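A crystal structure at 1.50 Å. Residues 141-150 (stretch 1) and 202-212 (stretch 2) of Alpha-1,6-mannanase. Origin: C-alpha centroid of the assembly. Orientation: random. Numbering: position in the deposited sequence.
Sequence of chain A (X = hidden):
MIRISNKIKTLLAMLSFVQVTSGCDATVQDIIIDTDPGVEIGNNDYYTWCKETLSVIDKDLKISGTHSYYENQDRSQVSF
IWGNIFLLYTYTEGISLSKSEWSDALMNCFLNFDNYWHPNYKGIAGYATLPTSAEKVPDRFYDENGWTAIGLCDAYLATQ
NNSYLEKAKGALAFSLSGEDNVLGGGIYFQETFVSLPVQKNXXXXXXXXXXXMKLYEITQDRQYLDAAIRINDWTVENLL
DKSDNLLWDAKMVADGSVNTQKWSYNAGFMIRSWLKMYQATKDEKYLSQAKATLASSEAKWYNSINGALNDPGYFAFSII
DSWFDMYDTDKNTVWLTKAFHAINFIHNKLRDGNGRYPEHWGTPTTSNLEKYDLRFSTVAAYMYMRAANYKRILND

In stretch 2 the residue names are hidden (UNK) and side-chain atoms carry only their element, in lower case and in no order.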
# COMPACT_ATOMS: atom_id res chain seq x y z
N PHE A 141 -6.25 10.24 9.23
CA PHE A 141 -6.84 8.95 8.86
C PHE A 141 -6.01 7.82 9.38
O PHE A 141 -4.79 7.81 9.22
CB PHE A 141 -6.98 8.88 7.33
CG PHE A 141 -7.92 9.92 6.79
CD1 PHE A 141 -7.50 11.25 6.64
CD2 PHE A 141 -9.22 9.60 6.49
CE1 PHE A 141 -8.35 12.22 6.15
CE2 PHE A 141 -10.10 10.58 6.03
CZ PHE A 141 -9.66 11.89 5.89
N TYR A 142 -6.66 6.85 10.01
CA TYR A 142 -5.93 5.78 10.64
C TYR A 142 -5.32 4.87 9.56
O TYR A 142 -4.23 4.35 9.76
CB TYR A 142 -6.80 5.01 11.65
CG TYR A 142 -7.29 5.89 12.78
CD1 TYR A 142 -6.43 6.31 13.77
CD2 TYR A 142 -8.60 6.36 12.82
CE1 TYR A 142 -6.87 7.14 14.81
CE2 TYR A 142 -9.03 7.19 13.85
CZ TYR A 142 -8.15 7.57 14.85
OH TYR A 142 -8.55 8.39 15.90
N ASP A 143 -6.00 4.73 8.42
CA ASP A 143 -5.44 3.95 7.33
C ASP A 143 -4.20 4.59 6.70
O ASP A 143 -3.19 3.92 6.52
CB ASP A 143 -6.49 3.55 6.27
CG ASP A 143 -7.13 4.73 5.57
OD1 ASP A 143 -7.10 5.85 6.12
OD2 ASP A 143 -7.69 4.54 4.47
N GLU A 144 -4.26 5.90 6.43
CA GLU A 144 -3.13 6.59 5.81
C GLU A 144 -1.88 6.39 6.67
O GLU A 144 -0.77 6.21 6.14
CB GLU A 144 -3.40 8.09 5.64
CG GLU A 144 -4.42 8.39 4.57
CD GLU A 144 -4.75 9.87 4.43
OE1 GLU A 144 -4.34 10.68 5.29
OE2 GLU A 144 -5.49 10.21 3.45
N ASN A 145 -2.05 6.45 7.98
CA ASN A 145 -0.93 6.24 8.89
C ASN A 145 -0.33 4.84 8.80
O ASN A 145 0.88 4.68 8.91
CB ASN A 145 -1.27 6.66 10.34
CG ASN A 145 -1.08 8.16 10.51
OD1 ASN A 145 -0.03 8.62 10.93
ND2 ASN A 145 -2.07 8.94 10.08
N GLY A 146 -1.18 3.83 8.60
CA GLY A 146 -0.74 2.45 8.42
C GLY A 146 -0.04 2.20 7.10
O GLY A 146 1.02 1.58 7.06
N TRP A 147 -0.60 2.74 6.02
CA TRP A 147 0.08 2.67 4.75
C TRP A 147 1.47 3.25 4.83
O TRP A 147 2.43 2.72 4.26
CB TRP A 147 -0.68 3.49 3.69
CG TRP A 147 -1.94 2.95 3.02
CD1 TRP A 147 -3.23 2.94 3.50
CD2 TRP A 147 -2.02 2.49 1.67
NE1 TRP A 147 -4.10 2.48 2.53
CE2 TRP A 147 -3.39 2.21 1.40
CE3 TRP A 147 -1.07 2.30 0.65
CZ2 TRP A 147 -3.83 1.75 0.14
CZ3 TRP A 147 -1.51 1.82 -0.58
CH2 TRP A 147 -2.88 1.57 -0.83
N THR A 148 1.57 4.38 5.55
CA THR A 148 2.85 5.10 5.66
C THR A 148 3.82 4.32 6.55
O THR A 148 4.99 4.14 6.18
CB THR A 148 2.64 6.52 6.20
OG1 THR A 148 1.75 7.22 5.33
CG2 THR A 148 3.93 7.26 6.31
N ALA A 149 3.32 3.79 7.68
CA ALA A 149 4.14 2.99 8.58
C ALA A 149 4.80 1.81 7.86
O ALA A 149 5.95 1.52 8.09
CB ALA A 149 3.31 2.51 9.77
N ILE A 150 4.06 1.14 6.99
CA ILE A 150 4.59 0.03 6.19
C ILE A 150 5.80 0.52 5.41
O ILE A 150 6.86 -0.10 5.48
CB ILE A 150 3.50 -0.51 5.25
CG1 ILE A 150 2.44 -1.29 6.03
CG2 ILE A 150 4.09 -1.43 4.20
CD1 ILE A 150 1.11 -1.36 5.28
N UNK A 202 -12.01 -2.39 7.08
CA UNK A 202 -11.08 -3.44 6.84
C UNK A 202 -9.69 -2.89 6.53
O UNK A 202 -8.72 -3.41 7.04
o UNK A 202 -12.84 -4.86 6.01
c UNK A 202 -11.56 -4.33 5.68
c UNK A 202 -10.56 -5.45 5.43
N UNK A 203 -9.61 -1.84 5.73
CA UNK A 203 -8.29 -1.34 5.33
C UNK A 203 -7.52 -0.88 6.57
O UNK A 203 -6.31 -1.11 6.65
c UNK A 203 -8.33 -0.26 4.23
c UNK A 203 -6.16 -1.13 3.14
c UNK A 203 -9.07 0.99 4.68
c UNK A 203 -6.90 0.06 3.75
N UNK A 204 -8.21 -0.26 7.52
CA UNK A 204 -7.56 0.13 8.76
C UNK A 204 -7.04 -1.07 9.56
O UNK A 204 -5.91 -1.03 10.01
s UNK A 204 -9.06 2.45 8.77
c UNK A 204 -8.50 0.97 9.61
N UNK A 205 -7.85 -2.13 9.70
CA UNK A 205 -7.35 -3.38 10.27
C UNK A 205 -6.10 -3.85 9.55
O UNK A 205 -5.08 -4.16 10.17
c UNK A 205 -8.38 -4.50 10.17
o UNK A 205 -9.47 -4.31 11.07
N UNK A 206 -6.21 -3.93 8.23
CA UNK A 206 -5.21 -4.62 7.42
C UNK A 206 -3.85 -3.92 7.38
O UNK A 206 -2.80 -4.57 7.58
c UNK A 206 -5.77 -4.85 6.01
N UNK A 207 -3.83 -2.62 7.15
CA UNK A 207 -2.55 -1.93 7.15
C UNK A 207 -1.96 -1.84 8.57
O UNK A 207 -0.74 -1.82 8.76
c UNK A 207 -2.98 -0.61 5.06
c UNK A 207 -3.49 0.46 7.28
c UNK A 207 -2.59 -0.52 6.52
N UNK A 208 -2.82 -1.78 9.59
CA UNK A 208 -2.33 -1.77 10.95
C UNK A 208 -1.72 -3.15 11.31
O UNK A 208 -0.65 -3.21 11.91
c UNK A 208 -3.42 -1.32 11.92
c UNK A 208 -2.96 -1.30 13.35
o UNK A 208 -3.86 -0.02 11.59
N UNK A 209 -2.38 -4.24 10.92
CA UNK A 209 -1.84 -5.54 11.11
C UNK A 209 -0.48 -5.73 10.43
O UNK A 209 0.46 -6.23 11.05
c UNK A 209 -4.02 -6.83 11.49
s UNK A 209 -5.39 -7.72 10.70
c UNK A 209 -2.79 -6.63 10.60
c UNK A 209 -4.51 -9.12 10.00
N UNK A 210 -0.37 -5.30 9.18
CA UNK A 210 0.87 -5.48 8.46
C UNK A 210 1.98 -4.65 9.12
O UNK A 210 3.09 -5.13 9.29
c UNK A 210 1.75 -5.06 4.71
c UNK A 210 1.97 -5.42 6.16
c UNK A 210 0.71 -5.16 6.98
c UNK A 210 2.42 -6.88 6.25
N UNK A 211 1.66 -3.42 9.50
CA UNK A 211 2.61 -2.55 10.18
C UNK A 211 3.08 -3.18 11.49
O UNK A 211 4.28 -3.18 11.81
o UNK A 211 1.68 -0.46 9.29
c UNK A 211 1.99 -1.18 10.47
N UNK A 212 2.12 -3.69 12.27
CA UNK A 212 2.43 -4.39 13.52
C UNK A 212 3.38 -5.56 13.28
O UNK A 212 4.35 -5.73 14.01
c UNK A 212 1.15 -4.91 14.19
s UNK A 212 0.20 -3.69 15.10

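Position 202 has three side-chain atoms: a carbon at the branch point that carries one oxygen and one carbon. They touch nothing on stretch 1. This is threonine, T202.

Position 203 has four carbons, forked at the first, with one arm two carbons long. The CA-to-CB bond points toward stretch 1. The one-carbon arm of position 203 lies 3.8 Å from D143 OD2, and the first carbon of its longer arm lies 3.9 Å from W147 NE1. That pattern is isoleucine, I203.

Position 204 has one carbon followed by a sulfur. The sulfur of position 204 lies 3.8 Å from D143 CB and 4.5 Å from Y142 CB. Sulfur directly after CB means cysteine, C204.

Position 205 has one carbon and one oxygen, without contact to stretch 1. It is serine, S205.

Position 206 has a single carbon and makes no contact. It is alanine, A206.

Position 207 has three carbons, one carrying the other two. One branch carbon of position 207 lies 3.6 Å from both G146 CA and D143 O. The other sits over one face of the W147 indole, 4.2 Å from the centroid of the five-membered ring, in a CH-pi contact. This beta-branched group is valine, V207.

Position 208 has a carbon bearing one oxygen and one carbon, and CB points away from stretch 1. It is threonine. T208 OG1 donates a hydrogen bond to C204 O (2.8 Å), within its own helix.

Position 209 has an unbranched chain of two carbons, a sulfur and a carbon, out of reach of stretch 1. It is methionine, M209.

Position 210 has four carbons, forked at the second. One terminal carbon of position 210 lies 3.8 Å from I150 CD1. This is leucine, L210.

Position 211 has one carbon and one oxygen. The oxygen of position 211 is 3.4 Å from both A149 CB and I150 CG1, and 3.1 Å from G146 O. It is serine. S211 OG donates to V207 O (2.8 Å). The angle from S211 OG to G146 O is too poor for a hydrogen bond.

Position 212 has one carbon and one sulfur, out of reach of stretch 1. It is cysteine, C212.

The two helices run in roughly the same direction, 28° apart, with axes 8.1 Å apart at closest approach. V207 is the knob, seated among D143, G146, W147 and I150. G146 makes room for it: an ideal CB there would fall 2.3 Å from V207 CG2, a clash. No hydrogen bond crosses between the stretches. The contact is packing of side chains against side chains and backbone, while the S211 hydroxyl bonds within its own helix.

Stretch 2, residues 202-212: TICSAVTMLSC
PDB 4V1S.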